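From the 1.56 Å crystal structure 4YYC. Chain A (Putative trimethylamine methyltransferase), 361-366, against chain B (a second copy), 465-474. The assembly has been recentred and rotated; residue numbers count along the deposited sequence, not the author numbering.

Chain A, residues 361-366: CGSKVP
Chain B (465-474) ADNNSFEQWE

One lysine dominates this contact: Lys A364, from an irregular loop of one copy, plugs its ammonium into the turn that leads into a helix of the other. Gly A362 lies beside Asn B467 (CA to CA 5.9 Å), Ser A363 beside Asp B466 (6.3 Å) and Lys A364 beside Phe B470 (6.4 Å).

Lys A364, backbone at -86/-13, points its CB toward chain B and folds through chi angles m, p, p, t. Its NZ donates to Asp B466 OD1 at 2.9 Å, a salt bridge, to Asp B466 O at 2.9 Å and to Asn B468 O at 2.8 Å; within its own loop it also reaches Gly A362 O at 3.1 Å. Backbone carbonyls thus supplement the single carboxylate. Asp B466 (chi1 t) serves twice: the OD1 that meets the lysine also accepts from Asn B468 N at 2.9 Å, tying the side chain to the turn's own backbone.

The lysine's aliphatic part is used too. Lys A364 CB sits over a face of Trp B473 (chi1 t, chi2 90°), 3.6 Å from the centroid of that residue's six-membered ring and 9° off the normal, while Lys A364 CG meets the edge of the Phe B470 ring. Val A365 (-138/156, chi1 m) adds CG1 at 3.6 Å from Trp B473 CH2.

The helix starts at Phe B470, capped by Ser B469, whose OG (chi1 p) accepts from Gln B472 N at 3.0 Å.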

# COMPACT_ATOMS: atom_id res chain seq x y z
N CYS A 361 -4.21 -3.65 -11.96
CA CYS A 361 -4.44 -5.03 -11.59
C CYS A 361 -4.72 -5.93 -12.78
O CYS A 361 -5.01 -5.45 -13.92
CB CYS A 361 -5.61 -5.12 -10.61
SG CYS A 361 -7.21 -4.62 -11.33
N GLY A 362 -4.66 -7.22 -12.54
CA GLY A 362 -4.90 -8.24 -13.54
C GLY A 362 -6.16 -9.04 -13.30
O GLY A 362 -6.53 -9.89 -14.12
N SER A 363 -6.82 -8.84 -12.17
CA SER A 363 -8.05 -9.56 -11.91
C SER A 363 -9.16 -9.27 -12.87
O SER A 363 -9.20 -8.22 -13.48
CB SER A 363 -8.55 -9.18 -10.50
OG SER A 363 -9.54 -10.09 -10.08
N LYS A 364 -10.07 -10.23 -13.04
CA LYS A 364 -11.22 -10.07 -13.92
C LYS A 364 -12.42 -9.40 -13.25
O LYS A 364 -13.38 -9.02 -13.92
CB LYS A 364 -11.63 -11.42 -14.52
CG LYS A 364 -10.85 -11.81 -15.78
CD LYS A 364 -9.36 -11.83 -15.72
CE LYS A 364 -8.83 -12.87 -14.79
NZ LYS A 364 -7.35 -12.83 -14.74
N VAL A 365 -12.35 -9.30 -11.92
CA VAL A 365 -13.47 -8.81 -11.13
C VAL A 365 -12.90 -7.86 -10.06
O VAL A 365 -11.73 -7.99 -9.71
CB VAL A 365 -14.26 -9.95 -10.47
CG1 VAL A 365 -15.15 -10.61 -11.50
CG2 VAL A 365 -13.35 -10.97 -9.82
N PRO A 366 -13.72 -6.94 -9.55
CA PRO A 366 -13.25 -5.98 -8.53
C PRO A 366 -13.19 -6.67 -7.14
O PRO A 366 -13.83 -6.20 -6.19
CB PRO A 366 -14.32 -4.87 -8.62
CG PRO A 366 -15.52 -5.57 -9.02
CD PRO A 366 -15.10 -6.69 -9.95
N ALA B 465 -3.42 -15.39 -7.04
CA ALA B 465 -3.78 -14.47 -8.12
C ALA B 465 -4.16 -15.22 -9.38
O ALA B 465 -3.51 -16.20 -9.75
CB ALA B 465 -2.63 -13.53 -8.43
N ASP B 466 -5.24 -14.79 -10.02
CA ASP B 466 -5.56 -15.29 -11.32
C ASP B 466 -5.07 -14.28 -12.36
O ASP B 466 -5.53 -13.13 -12.44
CB ASP B 466 -7.06 -15.53 -11.47
CG ASP B 466 -7.40 -16.15 -12.78
OD1 ASP B 466 -7.10 -15.54 -13.83
OD2 ASP B 466 -7.97 -17.30 -12.81
N ASN B 467 -4.10 -14.73 -13.15
CA ASN B 467 -3.48 -13.91 -14.15
C ASN B 467 -3.81 -14.41 -15.57
O ASN B 467 -3.12 -14.07 -16.55
CB ASN B 467 -1.97 -13.93 -13.93
CG ASN B 467 -1.58 -13.33 -12.61
OD1 ASN B 467 -0.87 -13.95 -11.80
ND2 ASN B 467 -2.07 -12.15 -12.35
N ASN B 468 -4.85 -15.20 -15.68
CA ASN B 468 -5.24 -15.76 -16.96
C ASN B 468 -6.16 -14.85 -17.76
O ASN B 468 -6.69 -13.87 -17.25
CB ASN B 468 -5.90 -17.12 -16.73
CG ASN B 468 -4.91 -18.14 -16.21
OD1 ASN B 468 -3.70 -18.08 -16.53
ND2 ASN B 468 -5.39 -19.06 -15.42
N SER B 469 -6.35 -15.17 -19.03
CA SER B 469 -7.33 -14.43 -19.84
C SER B 469 -8.71 -14.51 -19.26
O SER B 469 -9.03 -15.45 -18.54
CB SER B 469 -7.41 -15.01 -21.26
OG SER B 469 -7.91 -16.36 -21.25
N PHE B 470 -9.56 -13.55 -19.60
CA PHE B 470 -11.00 -13.62 -19.28
C PHE B 470 -11.59 -14.96 -19.68
O PHE B 470 -12.31 -15.60 -18.93
CB PHE B 470 -11.79 -12.47 -19.95
CG PHE B 470 -13.26 -12.66 -19.90
CD1 PHE B 470 -13.95 -12.51 -18.72
CD2 PHE B 470 -13.94 -13.06 -21.02
CE1 PHE B 470 -15.31 -12.73 -18.67
CE2 PHE B 470 -15.30 -13.27 -20.98
CZ PHE B 470 -15.98 -13.12 -19.80
N GLU B 471 -11.26 -15.41 -20.89
CA GLU B 471 -11.84 -16.63 -21.42
C GLU B 471 -11.48 -17.83 -20.57
O GLU B 471 -12.34 -18.65 -20.28
CB GLU B 471 -11.45 -16.85 -22.88
CG GLU B 471 -12.09 -15.87 -23.86
CD GLU B 471 -11.54 -14.46 -23.84
OE1 GLU B 471 -10.37 -14.22 -23.38
OE2 GLU B 471 -12.35 -13.62 -24.35
N GLN B 472 -10.23 -17.96 -20.17
CA GLN B 472 -9.85 -19.06 -19.32
C GLN B 472 -10.50 -18.98 -17.94
O GLN B 472 -11.00 -19.94 -17.41
CB GLN B 472 -8.34 -19.16 -19.20
CG GLN B 472 -7.92 -20.33 -18.31
CD GLN B 472 -6.44 -20.63 -18.28
OE1 GLN B 472 -5.65 -20.00 -18.97
NE2 GLN B 472 -6.06 -21.61 -17.47
N TRP B 473 -10.52 -17.78 -17.38
CA TRP B 473 -11.10 -17.57 -16.05
C TRP B 473 -12.61 -17.88 -16.04
O TRP B 473 -13.13 -18.46 -15.09
CB TRP B 473 -10.78 -16.15 -15.60
CG TRP B 473 -11.49 -15.65 -14.36
CD1 TRP B 473 -11.08 -15.76 -13.07
CD2 TRP B 473 -12.72 -14.92 -14.34
NE1 TRP B 473 -11.99 -15.09 -12.24
CE2 TRP B 473 -13.00 -14.59 -13.01
CE3 TRP B 473 -13.58 -14.47 -15.33
CZ2 TRP B 473 -14.16 -13.90 -12.63
CZ3 TRP B 473 -14.72 -13.76 -14.96
CH2 TRP B 473 -14.99 -13.47 -13.62
N GLU B 474 -13.29 -17.56 -17.14
CA GLU B 474 -14.73 -17.87 -17.28
C GLU B 474 -14.92 -19.38 -17.38
O GLU B 474 -15.82 -19.93 -16.72
CB GLU B 474 -15.30 -17.13 -18.50
CG GLU B 474 -16.79 -17.33 -18.71
CD GLU B 474 -17.31 -16.71 -20.01
OE1 GLU B 474 -16.64 -16.70 -21.06
OE2 GLU B 474 -18.47 -16.27 -19.98